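Local coordinates for spindle assembly checkpoint serine/threonine-protein kinase BUB1 (Saccharomyces cerevisiae, PDB 3ESL), which phosphorylates serine and threonine residues in spindle assembly checkpoint signalling, delaying anaphase until chromosomes are bioriented, and is seen here as its conserved all-helical N-terminal domain, at residues 85-90 against 100-105; 188-191 against 195-198. All coordinates share one frame; numbering follows the deposited sequence.

Contact 1: 85-90 against 100-105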
ATOM      1  N   TRP A  85      -0.964   3.230  -2.763  1.00 20.17           N
ATOM      2  CA  TRP A  85      -1.954   4.156  -3.329  1.00 21.65           C
ATOM      3  C   TRP A  85      -3.226   4.135  -2.502  1.00 21.45           C
ATOM      4  O   TRP A  85      -3.806   5.177  -2.219  1.00 22.15           O
ATOM      5  CB  TRP A  85      -2.250   3.842  -4.792  1.00 27.78           C
ATOM      6  CG  TRP A  85      -1.303   4.569  -5.726  1.00 30.42           C
ATOM      7  CD1 TRP A  85      -0.269   4.029  -6.431  1.00 33.50           C
ATOM      8  CD2 TRP A  85      -1.309   5.975  -6.034  1.00 35.37           C
ATOM      9  NE1 TRP A  85       0.372   5.006  -7.166  1.00 33.46           N
ATOM     10  CE2 TRP A  85      -0.247   6.210  -6.940  1.00 35.09           C
ATOM     11  CE3 TRP A  85      -2.113   7.056  -5.637  1.00 36.17           C
ATOM     12  CZ2 TRP A  85       0.034   7.486  -7.457  1.00 36.02           C
ATOM     13  CZ3 TRP A  85      -1.833   8.328  -6.153  1.00 35.25           C
ATOM     14  CH2 TRP A  85      -0.772   8.524  -7.055  1.00 33.35           C
ATOM     15  N   TYR A  86      -3.631   2.939  -2.083  1.00 19.26           N
ATOM     16  CA  TYR A  86      -4.832   2.814  -1.261  1.00 19.61           C
ATOM     17  C   TYR A  86      -4.703   3.585   0.047  1.00 21.26           C
ATOM     18  O   TYR A  86      -5.587   4.359   0.416  1.00 21.47           O
ATOM     19  CB  TYR A  86      -5.216   1.355  -0.981  1.00 19.15           C
ATOM     20  CG  TYR A  86      -6.568   1.270  -0.305  1.00 21.34           C
ATOM     21  CD1 TYR A  86      -7.737   1.179  -1.064  1.00 22.28           C
ATOM     22  CD2 TYR A  86      -6.687   1.357   1.078  1.00 23.30           C
ATOM     23  CE1 TYR A  86      -8.983   1.150  -0.462  1.00 20.74           C
ATOM     24  CE2 TYR A  86      -7.940   1.330   1.689  1.00 20.79           C
ATOM     25  CZ  TYR A  86      -9.068   1.206   0.920  1.00 21.70           C
ATOM     26  OH  TYR A  86     -10.286   1.176   1.532  1.00 24.62           O
ATOM     27  N   ILE A  87      -3.606   3.353   0.752  1.00 18.57           N
ATOM     28  CA  ILE A  87      -3.355   4.027   2.019  1.00 20.46           C
ATOM     29  C   ILE A  87      -3.365   5.546   1.818  1.00 21.86           C
ATOM     30  O   ILE A  87      -4.012   6.264   2.575  1.00 23.30           O
ATOM     31  CB  ILE A  87      -2.024   3.544   2.634  1.00 19.50           C
ATOM     32  CG1 ILE A  87      -2.117   2.055   3.023  1.00 19.66           C
ATOM     33  CG2 ILE A  87      -1.619   4.394   3.856  1.00 22.89           C
ATOM     34  CD1 ILE A  87      -0.740   1.392   3.179  1.00 21.68           C
ATOM     35  N   ASN A  88      -2.672   6.013   0.783  1.00 21.17           N
ATOM     36  CA  ASN A  88      -2.533   7.462   0.539  1.00 24.47           C
ATOM     37  C   ASN A  88      -3.842   8.143   0.124  1.00 26.36           C
ATOM     38  O   ASN A  88      -4.120   9.273   0.538  1.00 27.81           O
ATOM     39  CB  ASN A  88      -1.467   7.730  -0.530  1.00 27.64           C
ATOM     40  CG  ASN A  88      -0.052   7.380  -0.077  1.00 35.43           C
ATOM     41  OD1 ASN A  88       0.241   7.280   1.110  1.00 41.39           O
ATOM     42  ND2 ASN A  88       0.840   7.205  -1.049  1.00 39.68           N
ATOM     43  N   LEU A  89      -4.631   7.471  -0.708  1.00 23.29           N
ATOM     44  CA  LEU A  89      -5.881   8.032  -1.215  1.00 24.30           C
ATOM     45  C   LEU A  89      -7.014   7.976  -0.196  1.00 28.37           C
ATOM     46  O   LEU A  89      -7.811   8.918  -0.094  1.00 28.25           O
ATOM     47  CB  LEU A  89      -6.317   7.304  -2.479  1.00 25.54           C
ATOM     48  CG  LEU A  89      -5.469   7.520  -3.730  1.00 26.63           C
ATOM     49  CD1 LEU A  89      -5.974   6.576  -4.798  1.00 30.36           C
ATOM     50  CD2 LEU A  89      -5.545   8.979  -4.204  1.00 31.64           C
ATOM     51  N   PHE A  90      -7.081   6.879   0.557  1.00 25.15           N
ATOM     52  CA  PHE A  90      -8.278   6.577   1.340  1.00 26.10           C
ATOM     53  C   PHE A  90      -8.103   6.543   2.859  1.00 27.89           C
ATOM     54  O   PHE A  90      -9.083   6.697   3.597  1.00 29.07           O
ATOM     55  CB  PHE A  90      -8.942   5.296   0.821  1.00 26.35           C
ATOM     56  CG  PHE A  90      -9.371   5.388  -0.615  1.00 28.56           C
ATOM     57  CD1 PHE A  90     -10.384   6.267  -0.999  1.00 29.42           C
ATOM     58  CD2 PHE A  90      -8.754   4.619  -1.588  1.00 26.37           C
ATOM     59  CE1 PHE A  90     -10.779   6.373  -2.331  1.00 28.22           C
ATOM     60  CE2 PHE A  90      -9.145   4.715  -2.923  1.00 27.02           C
ATOM     61  CZ  PHE A  90     -10.160   5.589  -3.294  1.00 29.96           C
ATOM     62  N   ASN A 100      -2.067  -0.035  10.587  1.00 20.33           N
ATOM     63  CA  ASN A 100      -2.576  -1.403  10.605  1.00 19.66           C
ATOM     64  C   ASN A 100      -2.491  -2.079   9.237  1.00 19.10           C
ATOM     65  O   ASN A 100      -2.280  -3.286   9.146  1.00 20.46           O
ATOM     66  CB  ASN A 100      -4.009  -1.450  11.120  1.00 23.28           C
ATOM     67  CG  ASN A 100      -4.087  -1.223  12.618  1.00 27.63           C
ATOM     68  OD1 ASN A 100      -3.066  -1.220  13.318  1.00 28.14           O
ATOM     69  ND2 ASN A 100      -5.304  -1.033  13.120  1.00 31.21           N
ATOM     70  N   THR A 101      -2.659  -1.286   8.185  1.00 19.01           N
ATOM     71  CA  THR A 101      -2.502  -1.802   6.825  1.00 19.02           C
ATOM     72  C   THR A 101      -1.048  -2.210   6.592  1.00 18.73           C
ATOM     73  O   THR A 101      -0.796  -3.325   6.128  1.00 17.19           O
ATOM     74  CB  THR A 101      -3.015  -0.804   5.765  1.00 18.29           C
ATOM     75  OG1 THR A 101      -4.375  -0.461   6.062  1.00 21.23           O
ATOM     76  CG2 THR A 101      -2.971  -1.431   4.358  1.00 20.70           C
ATOM     77  N   PHE A 102      -0.089  -1.344   6.952  1.00 18.84           N
ATOM     78  CA  PHE A 102       1.318  -1.722   6.805  1.00 19.59           C
ATOM     79  C   PHE A 102       1.672  -2.963   7.635  1.00 19.45           C
ATOM     80  O   PHE A 102       2.418  -3.831   7.183  1.00 18.75           O
ATOM     81  CB  PHE A 102       2.249  -0.577   7.194  1.00 19.79           C
ATOM     82  CG  PHE A 102       2.408   0.480   6.135  1.00 21.44           C
ATOM     83  CD1 PHE A 102       3.147   0.225   4.982  1.00 20.88           C
ATOM     84  CD2 PHE A 102       1.885   1.761   6.336  1.00 19.72           C
ATOM     85  CE1 PHE A 102       3.321   1.231   4.006  1.00 21.28           C
ATOM     86  CE2 PHE A 102       2.040   2.764   5.383  1.00 19.19           C
ATOM     87  CZ  PHE A 102       2.769   2.494   4.206  1.00 21.05           C
ATOM     88  N   LYS A 103       1.142  -3.031   8.855  1.00 20.27           N
ATOM     89  CA  LYS A 103       1.361  -4.177   9.737  1.00 20.70           C
ATOM     90  C   LYS A 103       0.798  -5.493   9.179  1.00 19.10           C
ATOM     91  O   LYS A 103       1.416  -6.560   9.322  1.00 21.60           O
ATOM     92  CB  LYS A 103       0.764  -3.891  11.122  1.00 22.42           C
ATOM     93  CG  LYS A 103       1.559  -2.863  11.891  1.00 21.73           C
ATOM     94  CD  LYS A 103       0.800  -2.392  13.122  1.00 29.90           C
ATOM     95  CE  LYS A 103       0.471  -3.566  14.027  1.00 33.07           C
ATOM     96  NZ  LYS A 103       0.291  -3.150  15.456  1.00 38.25           N
ATOM     97  N   TYR A 104      -0.369  -5.406   8.551  1.00 19.91           N
ATOM     98  CA  TYR A 104      -1.014  -6.554   7.923  1.00 19.99           C
ATOM     99  C   TYR A 104      -0.182  -7.065   6.745  1.00 20.60           C
ATOM    100  O   TYR A 104       0.091  -8.263   6.624  1.00 22.47           O
ATOM    101  CB  TYR A 104      -2.400  -6.132   7.458  1.00 21.42           C
ATOM    102  CG  TYR A 104      -3.199  -7.173   6.716  1.00 22.67           C
ATOM    103  CD1 TYR A 104      -3.954  -8.126   7.408  1.00 26.66           C
ATOM    104  CD2 TYR A 104      -3.242  -7.178   5.321  1.00 22.19           C
ATOM    105  CE1 TYR A 104      -4.721  -9.067   6.724  1.00 27.20           C
ATOM    106  CE2 TYR A 104      -4.005  -8.115   4.628  1.00 25.86           C
ATOM    107  CZ  TYR A 104      -4.741  -9.054   5.341  1.00 27.31           C
ATOM    108  OH  TYR A 104      -5.503  -9.985   4.670  1.00 28.88           O
ATOM    109  N   MET A 105       0.222  -6.142   5.876  1.00 20.79           N
ATOM    110  CA  MET A 105       1.176  -6.452   4.813  1.00 19.83           C
ATOM    111  C   MET A 105       2.452  -7.128   5.359  1.00 20.56           C
ATOM    112  O   MET A 105       2.888  -8.154   4.839  1.00 21.53           O
ATOM    113  CB  MET A 105       1.538  -5.167   4.075  1.00 18.54           C
ATOM    114  CG  MET A 105       0.352  -4.525   3.344  1.00 17.19           C
ATOM    115  SD  MET A 105       0.753  -2.802   2.936  1.00 19.55           S
ATOM    116  CE  MET A 105       1.959  -3.055   1.646  1.00 19.93           C
TER
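Ile87 reaches across from helix 77-90 to Thr101, Phe102 and Met105 on helix 95-108, and every pair in the contact includes it. Its CG1 branch is anti to the carbonyl carbon (chi1 -66°), and an extended chi2 carries CD1 out to the facing helix. There Ile87 CD1 sits over one face of the Phe102 ring, 3.9 Å from the ring centroid and 16° off the normal, a CH-pi contact made by a methyl group slightly displaced toward the ring's rim. The same methyl meets Thr101 tip to tip, with Ile87 CD1 3.8 Å from Thr101 CG2. Thr101 turns its own methyl, CG2, toward Ile87, CG2 lying anti to the backbone N, while OG1 folds back to hydrogen-bond Glu97 O one turn earlier in its own helix; the polar end is thus satisfied locally and a hydrocarbon surface is presented to Ile87. Met105 adds a looser touch, its SD 4.5 Å from Ile87 CD1. Shortening Ile87 to an alanine is likely to open a gap over the face of the Phe102 ring and take from Thr101 CG2 its partner on the facing segment. No hydrogen bond crosses, and the helix segments run antiparallel at 170°, the axes of the two short segments approaching to 11.2 Å, a helical hairpin consistent with the TPR-like character of this domain. Helix 115-127 packs on Phe102 and Met105, Phe121 stacking with the Phe102 ring and Phe117 touching Met105, while Tyr86 hydrogen-bonds Arg57 and Glu61 of helix 49-67.

Contact 2: 188-191 against 195-198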
ATOM      1  N   TYR A 188       1.575  -8.192  15.039  1.00 32.04           N
ATOM      2  CA  TYR A 188       0.320  -8.266  14.310  1.00 32.15           C
ATOM      3  C   TYR A 188      -0.860  -8.465  15.265  1.00 33.39           C
ATOM      4  O   TYR A 188      -0.805  -9.308  16.168  1.00 32.08           O
ATOM      5  CB  TYR A 188       0.358  -9.413  13.299  1.00 31.34           C
ATOM      6  CG  TYR A 188      -0.918  -9.505  12.512  1.00 30.18           C
ATOM      7  CD1 TYR A 188      -1.276  -8.497  11.615  1.00 28.49           C
ATOM      8  CD2 TYR A 188      -1.781 -10.583  12.672  1.00 31.63           C
ATOM      9  CE1 TYR A 188      -2.455  -8.564  10.892  1.00 28.79           C
ATOM     10  CE2 TYR A 188      -2.976 -10.660  11.945  1.00 32.76           C
ATOM     11  CZ  TYR A 188      -3.301  -9.649  11.060  1.00 30.58           C
ATOM     12  OH  TYR A 188      -4.476  -9.716  10.341  1.00 30.66           O
ATOM     13  N   ARG A 189      -1.922  -7.698  15.048  1.00 30.86           N
ATOM     14  CA  ARG A 189      -3.111  -7.788  15.888  1.00 33.74           C
ATOM     15  C   ARG A 189      -4.348  -8.181  15.080  1.00 34.56           C
ATOM     16  O   ARG A 189      -4.947  -9.235  15.309  1.00 33.14           O
ATOM     17  CB  ARG A 189      -3.337  -6.466  16.632  1.00 35.27           C
ATOM     18  CG  ARG A 189      -2.256  -6.127  17.676  1.00 41.08           C
ATOM     19  CD  ARG A 189      -2.473  -6.915  18.970  1.00 45.21           C
ATOM     20  NE  ARG A 189      -3.864  -6.802  19.402  1.00 48.87           N
ATOM     21  CZ  ARG A 189      -4.318  -5.881  20.246  1.00 50.54           C
ATOM     22  NH1 ARG A 189      -3.485  -4.992  20.781  1.00 49.57           N
ATOM     23  NH2 ARG A 189      -5.610  -5.852  20.552  1.00 48.63           N
ATOM     24  N   THR A 190      -4.697  -7.340  14.109  1.00 32.51           N
ATOM     25  CA  THR A 190      -5.975  -7.421  13.414  1.00 32.89           C
ATOM     26  C   THR A 190      -5.814  -6.885  11.980  1.00 32.11           C
ATOM     27  O   THR A 190      -4.971  -6.019  11.747  1.00 29.09           O
ATOM     28  CB  THR A 190      -7.054  -6.595  14.197  1.00 35.70           C
ATOM     29  OG1 THR A 190      -8.351  -6.826  13.649  1.00 39.52           O
ATOM     30  CG2 THR A 190      -6.756  -5.083  14.193  1.00 37.57           C
ATOM     31  N   ALA A 191      -6.578  -7.421  11.022  1.00 28.88           N
ATOM     32  CA  ALA A 191      -6.648  -6.800   9.685  1.00 29.58           C
ATOM     33  C   ALA A 191      -7.259  -5.396   9.758  1.00 28.01           C
ATOM     34  O   ALA A 191      -8.105  -5.120  10.618  1.00 28.21           O
ATOM     35  CB  ALA A 191      -7.433  -7.663   8.723  1.00 29.58           C
ATOM     36  N   ILE A 195     -10.544  -4.121   5.068  1.00 21.63           N
ATOM     37  CA  ILE A 195     -10.457  -5.503   4.648  1.00 21.21           C
ATOM     38  C   ILE A 195     -11.565  -6.323   5.321  1.00 22.43           C
ATOM     39  O   ILE A 195     -12.290  -7.088   4.652  1.00 24.67           O
ATOM     40  CB  ILE A 195      -9.053  -6.084   4.951  1.00 21.96           C
ATOM     41  CG1 ILE A 195      -8.021  -5.434   4.012  1.00 23.71           C
ATOM     42  CG2 ILE A 195      -9.025  -7.598   4.774  1.00 23.97           C
ATOM     43  CD1 ILE A 195      -6.612  -5.916   4.204  1.00 29.13           C
ATOM     44  N   ARG A 196     -11.693  -6.155   6.639  1.00 22.82           N
ATOM     45  CA  ARG A 196     -12.701  -6.906   7.401  1.00 25.19           C
ATOM     46  C   ARG A 196     -14.122  -6.581   6.915  1.00 26.84           C
ATOM     47  O   ARG A 196     -14.949  -7.486   6.725  1.00 27.62           O
ATOM     48  CB  ARG A 196     -12.535  -6.641   8.894  1.00 25.55           C
ATOM     49  CG  ARG A 196     -11.200  -7.174   9.422  1.00 27.98           C
ATOM     50  CD  ARG A 196     -11.125  -7.132  10.937  1.00 31.05           C
ATOM     51  NE  ARG A 196     -10.728  -5.822  11.440  1.00 33.36           N
ATOM     52  CZ  ARG A 196     -11.480  -5.062  12.228  1.00 37.89           C
ATOM     53  NH1 ARG A 196     -12.686  -5.471  12.613  1.00 36.53           N
ATOM     54  NH2 ARG A 196     -11.014  -3.890  12.641  1.00 39.98           N
ATOM     55  N   LYS A 197     -14.383  -5.295   6.671  1.00 25.78           N
ATOM     56  CA  LYS A 197     -15.688  -4.852   6.162  1.00 27.41           C
ATOM     57  C   LYS A 197     -15.992  -5.446   4.786  1.00 27.55           C
ATOM     58  O   LYS A 197     -17.128  -5.865   4.508  1.00 27.07           O
ATOM     59  CB  LYS A 197     -15.770  -3.323   6.119  1.00 29.07           C
ATOM     60  CG  LYS A 197     -17.091  -2.813   5.548  1.00 36.64           C
ATOM     61  CD  LYS A 197     -16.988  -1.405   4.981  1.00 43.83           C
ATOM     62  CE  LYS A 197     -17.527  -0.374   5.948  1.00 48.94           C
ATOM     63  NZ  LYS A 197     -18.071   0.809   5.222  1.00 50.20           N
ATOM     64  N   PHE A 198     -14.976  -5.487   3.924  1.00 25.25           N
ATOM     65  CA  PHE A 198     -15.130  -6.099   2.603  1.00 26.44           C
ATOM     66  C   PHE A 198     -15.549  -7.568   2.722  1.00 27.26           C
ATOM     67  O   PHE A 198     -16.485  -8.021   2.054  1.00 29.59           O
ATOM     68  CB  PHE A 198     -13.835  -5.984   1.799  1.00 29.09           C
ATOM     69  CG  PHE A 198     -13.948  -6.515   0.397  1.00 29.32           C
ATOM     70  CD1 PHE A 198     -13.851  -7.885   0.140  1.00 31.58           C
ATOM     71  CD2 PHE A 198     -14.165  -5.644  -0.667  1.00 31.18           C
ATOM     72  CE1 PHE A 198     -13.964  -8.377  -1.156  1.00 34.17           C
ATOM     73  CE2 PHE A 198     -14.276  -6.125  -1.962  1.00 33.16           C
ATOM     74  CZ  PHE A 198     -14.170  -7.496  -2.211  1.00 33.79           C
TER
HETATM   75  O   HOH W   1      -8.377  -2.544  12.431  1.00 39.41           O
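Arg196, in the short C-terminal helix 193-200, folds back over the loop that leads into that helix and grips the carbonyl of Ala191, making a local loop-to-helix contact near the end of this all-helical, TPR-like domain. Its side chain leaves the helix with CG anti to the carbonyl carbon and bends at chi3 (-83°), which swings the guanidinium round to Ala191 O. Arg196 NE donates to Ala191 O at 2.8 Å in a nearly straight bond, with an N-H...O angle of 170°. Ala191 O lies at the edge of the guanidinium, in its plane, whereas NE approaches the carbonyl from a position tilted 34° from the carbonyl plane.

Thr190 crosses Arg196 at about a right angle. Its OG1 is anti to the backbone N and stands over one face of the guanidinium, Thr190 OG1 lying 3.4 Å from Arg196 NE; the angle is unsuited to a hydrogen bond, so this is a packing contact. Beside the NE bond, the aliphatic part of the arginine runs against the loop, Arg196 CG lying 3.9 Å from Ala191 CB. Ala191 CB points toward the helix and also meets Ile195 CG2 at 4.3 Å. Ile195 and Ala191 both turn to helix 95-108, so the apolar side of the contact faces the body of the domain. At the guanidinium edge, a water accepts from Arg196 NH2 at 3.0 Å and donates to Ala191 O at 3.2 Å, giving the carbonyl a second donor and bridging it to the arginine.

Contact 1 precedes contact 2 along the chain, and their centres lie about 11 Å apart. The first joins consecutive helices 77-90 and 95-108, its centre about 5 Å from the centre of the chain; the second, its centre about 14 Å from it, joins the loop after helix 177-186 to helix 193-200. Helix 95-108 connects them: Tyr104 lies in segment 100-105 and packs on contact 2, with Tyr104 CE1 3.6 Å from Ala191 CB and Tyr104 CE2 3.4 Å from Ile195 CD1. The final loop and helix therefore return to the interior hairpin instead of extending the helical array, bringing distant parts of the sequence together in the conserved N-terminal domain.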